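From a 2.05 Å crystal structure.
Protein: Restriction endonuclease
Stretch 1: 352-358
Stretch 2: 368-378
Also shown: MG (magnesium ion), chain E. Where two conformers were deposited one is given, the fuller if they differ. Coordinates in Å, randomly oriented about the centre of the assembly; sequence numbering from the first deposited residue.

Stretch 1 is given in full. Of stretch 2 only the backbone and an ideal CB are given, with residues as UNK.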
# COMPACT_ATOMS: atom_id res chain seq x y z
N VAL A 352 7.34 0.04 -4.54
CA VAL A 352 7.02 1.32 -5.14
C VAL A 352 7.50 1.38 -6.59
O VAL A 352 8.70 1.26 -6.86
CB VAL A 352 7.65 2.49 -4.36
CG1 VAL A 352 7.30 3.82 -5.01
CG2 VAL A 352 7.18 2.46 -2.91
N LEU A 353 6.56 1.56 -7.51
CA LEU A 353 6.90 1.72 -8.92
C LEU A 353 6.90 3.20 -9.28
O LEU A 353 5.90 3.90 -9.10
CB LEU A 353 5.91 0.95 -9.80
CG LEU A 353 6.22 -0.51 -10.11
CD1 LEU A 353 6.34 -1.35 -8.85
CD2 LEU A 353 5.17 -1.10 -11.04
N GLY A 354 8.03 3.67 -9.79
CA GLY A 354 8.18 5.08 -10.11
C GLY A 354 8.16 5.37 -11.60
O GLY A 354 8.60 4.55 -12.41
N GLN A 355 7.64 6.54 -11.95
CA GLN A 355 7.63 7.01 -13.33
C GLN A 355 7.96 8.49 -13.36
O GLN A 355 7.42 9.27 -12.59
CB GLN A 355 6.27 6.76 -13.98
CG GLN A 355 6.08 7.50 -15.30
CD GLN A 355 7.07 7.06 -16.36
OE1 GLN A 355 7.70 7.90 -17.01
NE2 GLN A 355 7.21 5.76 -16.54
N ALA A 356 8.86 8.88 -14.26
CA ALA A 356 9.28 10.27 -14.36
C ALA A 356 9.12 10.80 -15.78
O ALA A 356 9.56 10.16 -16.74
CB ALA A 356 10.72 10.41 -13.91
N LYS A 357 8.51 11.97 -15.92
CA LYS A 357 8.36 12.58 -17.23
C LYS A 357 8.58 14.09 -17.21
O LYS A 357 7.79 14.84 -16.64
CB LYS A 357 7.00 12.25 -17.85
CG LYS A 357 6.91 12.61 -19.32
CD LYS A 357 5.68 12.01 -19.98
CE LYS A 357 5.68 12.28 -21.47
NZ LYS A 357 4.53 11.64 -22.16
N CYS A 358 9.67 14.53 -17.83
CA CYS A 358 10.02 15.94 -17.87
C CYS A 358 9.42 16.63 -19.09
O CYS A 358 10.04 16.67 -20.16
CB CYS A 358 11.54 16.12 -17.86
SG CYS A 358 12.09 17.83 -17.95
N UNK A 368 -3.87 8.24 -19.99
CA UNK A 368 -3.20 7.07 -20.54
C UNK A 368 -1.81 6.92 -19.93
O UNK A 368 -1.38 5.82 -19.57
CB UNK A 368 -3.11 7.17 -22.06
N UNK A 369 -1.11 8.05 -19.81
CA UNK A 369 0.25 8.07 -19.30
C UNK A 369 0.35 7.60 -17.85
O UNK A 369 1.31 6.92 -17.47
CB UNK A 369 0.82 9.48 -19.42
N UNK A 370 -0.64 7.94 -17.03
CA UNK A 370 -0.66 7.47 -15.65
C UNK A 370 -1.15 6.03 -15.58
O UNK A 370 -0.65 5.22 -14.79
CB UNK A 370 -1.54 8.37 -14.79
N UNK A 371 -2.11 5.69 -16.44
CA UNK A 371 -2.64 4.34 -16.50
C UNK A 371 -1.57 3.33 -16.91
O UNK A 371 -1.66 2.15 -16.56
CB UNK A 371 -3.82 4.28 -17.48
N UNK A 372 -0.57 3.79 -17.65
CA UNK A 372 0.52 2.92 -18.07
C UNK A 372 1.34 2.46 -16.87
O UNK A 372 1.94 1.38 -16.89
CB UNK A 372 1.42 3.64 -19.08
N UNK A 373 1.36 3.27 -15.83
CA UNK A 373 2.07 2.94 -14.61
C UNK A 373 1.15 2.20 -13.64
O UNK A 373 1.58 1.28 -12.94
CB UNK A 373 2.63 4.21 -13.96
N UNK A 374 -0.11 2.61 -13.61
CA UNK A 374 -1.10 1.97 -12.74
C UNK A 374 -1.33 0.51 -13.13
O UNK A 374 -1.47 -0.35 -12.26
CB UNK A 374 -2.42 2.74 -12.79
N UNK A 375 -1.36 0.24 -14.43
CA UNK A 375 -1.59 -1.11 -14.93
C UNK A 375 -0.51 -2.09 -14.49
O UNK A 375 -0.74 -3.29 -14.38
CB UNK A 375 -1.67 -1.09 -16.46
N UNK A 376 0.69 -1.56 -14.23
CA UNK A 376 1.82 -2.38 -13.80
C UNK A 376 1.70 -2.78 -12.34
O UNK A 376 2.37 -3.72 -11.89
CB UNK A 376 3.14 -1.63 -14.03
N UNK A 377 0.86 -2.08 -11.59
CA UNK A 377 0.74 -2.30 -10.16
C UNK A 377 -0.05 -3.56 -9.81
O UNK A 377 -1.10 -3.83 -10.39
CB UNK A 377 0.08 -1.08 -9.51
N UNK A 378 0.48 -4.32 -8.85
CA UNK A 378 -0.23 -5.45 -8.28
C UNK A 378 -0.71 -5.06 -6.89
O UNK A 378 -0.48 -3.94 -6.45
CB UNK A 378 0.66 -6.70 -8.23
MG MG E . 9.59 8.36 -17.78

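The strand of stretch 1 and the helix that starts stretch 2 run nearly antiparallel, at 154°, with their axes 9.3 Å apart at closest approach. Leu353, Gln355 and Lys357 point toward stretch 2, so its choices matter most where it meets these three.

Position 368 has helical angles and nothing of stretch 1 near its CB; any helix-tolerant residue would do. It is Glu368, whose OE2 is hydrogen-bonded elsewhere in the structure.

Position 369 points toward the strand, yet its ideal CB lies 5.1 Å from Lys357 NZ, too far for a small residue. An extended amine suggests an acid first, but a long polar or partly aliphatic chain would also fit. The residue is Gln369, with chi1 m and chi2 t. Its NE2 comes 3.0 Å from Lys357 NZ, but both are donors, so this is proximity without a hydrogen bond; OE1 is satisfied just beyond the stretch.

Position 370 points away and 371 is out of reach. Stretch 1 sets no demand at either, and any residue the helix tolerates would do; Val370 and Ala371 are found. Position 372 points sideways into space that stretch 1 leaves open, so a small residue or a long polar chain would serve equally. Arg372 extends there, its closest approach being CD to Gln355 NE2, 6.3 Å.

Position 373 is the tightest helical site. It points toward the strand where the backbones come close, CA of 373 lying 7.0 Å from CA of Gln355, and the ideal CB is 4.4 Å from Gln355 CB. Alanine, valine or another compact apolar residue would suit. Val373 takes the t rotamer, placing CG2 3.6 Å from Gln355 CB while CG1 lies 4.4 Å from Leu353 O. It thus packs beside the aliphatic base of Gln355, whose OE1 binds the magnesium ion MG at 2.1 Å.

Position 374 points away and 375 is out of reach, so stretch 1 sets no preference; Val374 and Ala375 occupy them. A type I turn runs from 374 to 377.

At 376 the ideal CB already sits 3.7 Å from Leu353 CD2. The CB itself can make the contact, so anything from alanine to a long chain able to bend aside is plausible. Arg376 makes its closest contact through CB, and its chain folds through three m rotamers.

Position 377 points sideways, its ideal CB 5.3 Å from Leu353 CD2, which favours a branched or flexible apolar chain that can reach back. Leu377, m then t, does so: its CD2 meets Leu353 CD2 at 3.8 Å.

Position 378 points sideways beyond contact, leaving the choice open; Arg378 extends there.

Stretch 2 (368-378) EQVARVVARLR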
# COMPACT_ATOMS: atom_id res chain seq x y z
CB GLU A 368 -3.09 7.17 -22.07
CG GLU A 368 -4.42 7.14 -22.80
CD GLU A 368 -4.89 8.52 -23.21
OE1 GLU A 368 -4.18 9.51 -22.91
OE2 GLU A 368 -5.97 8.63 -23.82
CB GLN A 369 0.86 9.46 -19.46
CG GLN A 369 1.15 9.83 -20.91
CD GLN A 369 1.34 11.32 -21.12
OE1 GLN A 369 1.26 12.10 -20.18
NE2 GLN A 369 1.57 11.72 -22.36
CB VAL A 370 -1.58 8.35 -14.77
CG1 VAL A 370 -1.57 7.88 -13.33
CG2 VAL A 370 -1.16 9.81 -14.86
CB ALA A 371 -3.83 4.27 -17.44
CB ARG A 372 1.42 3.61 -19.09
CG ARG A 372 2.38 2.66 -19.79
CD ARG A 372 3.25 3.38 -20.81
NE ARG A 372 4.13 2.45 -21.50
CZ ARG A 372 5.08 2.82 -22.35
NH1 ARG A 372 5.28 4.10 -22.61
NH2 ARG A 372 5.84 1.90 -22.94
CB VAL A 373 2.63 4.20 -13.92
CG1 VAL A 373 3.63 3.82 -12.84
CG2 VAL A 373 3.27 5.11 -14.95
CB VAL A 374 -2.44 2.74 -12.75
CG1 VAL A 374 -3.48 2.01 -11.92
CG2 VAL A 374 -2.24 4.15 -12.23
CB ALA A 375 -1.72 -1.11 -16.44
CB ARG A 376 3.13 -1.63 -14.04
CG ARG A 376 3.54 -1.53 -15.50
CD ARG A 376 3.98 -2.88 -16.03
NE ARG A 376 5.04 -3.46 -15.20
CZ ARG A 376 6.33 -3.20 -15.36
NH1 ARG A 376 6.74 -2.37 -16.31
NH2 ARG A 376 7.23 -3.78 -14.56
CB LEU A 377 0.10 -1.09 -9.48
CG LEU A 377 0.90 0.22 -9.51
CD1 LEU A 377 0.13 1.33 -8.80
CD2 LEU A 377 2.27 0.03 -8.88
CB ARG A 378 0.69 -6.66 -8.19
CG ARG A 378 1.25 -7.12 -9.52
CD ARG A 378 2.24 -8.26 -9.33
NE ARG A 378 2.77 -8.73 -10.60
CZ ARG A 378 3.70 -9.67 -10.71
NH1 ARG A 378 4.20 -10.25 -9.63
NH2 ARG A 378 4.13 -10.04 -11.91
O HOH W 1 11.58 8.95 -17.96
O HOH W 2 9.17 9.58 -19.41
O HOH W 3 9.59 6.44 -18.66
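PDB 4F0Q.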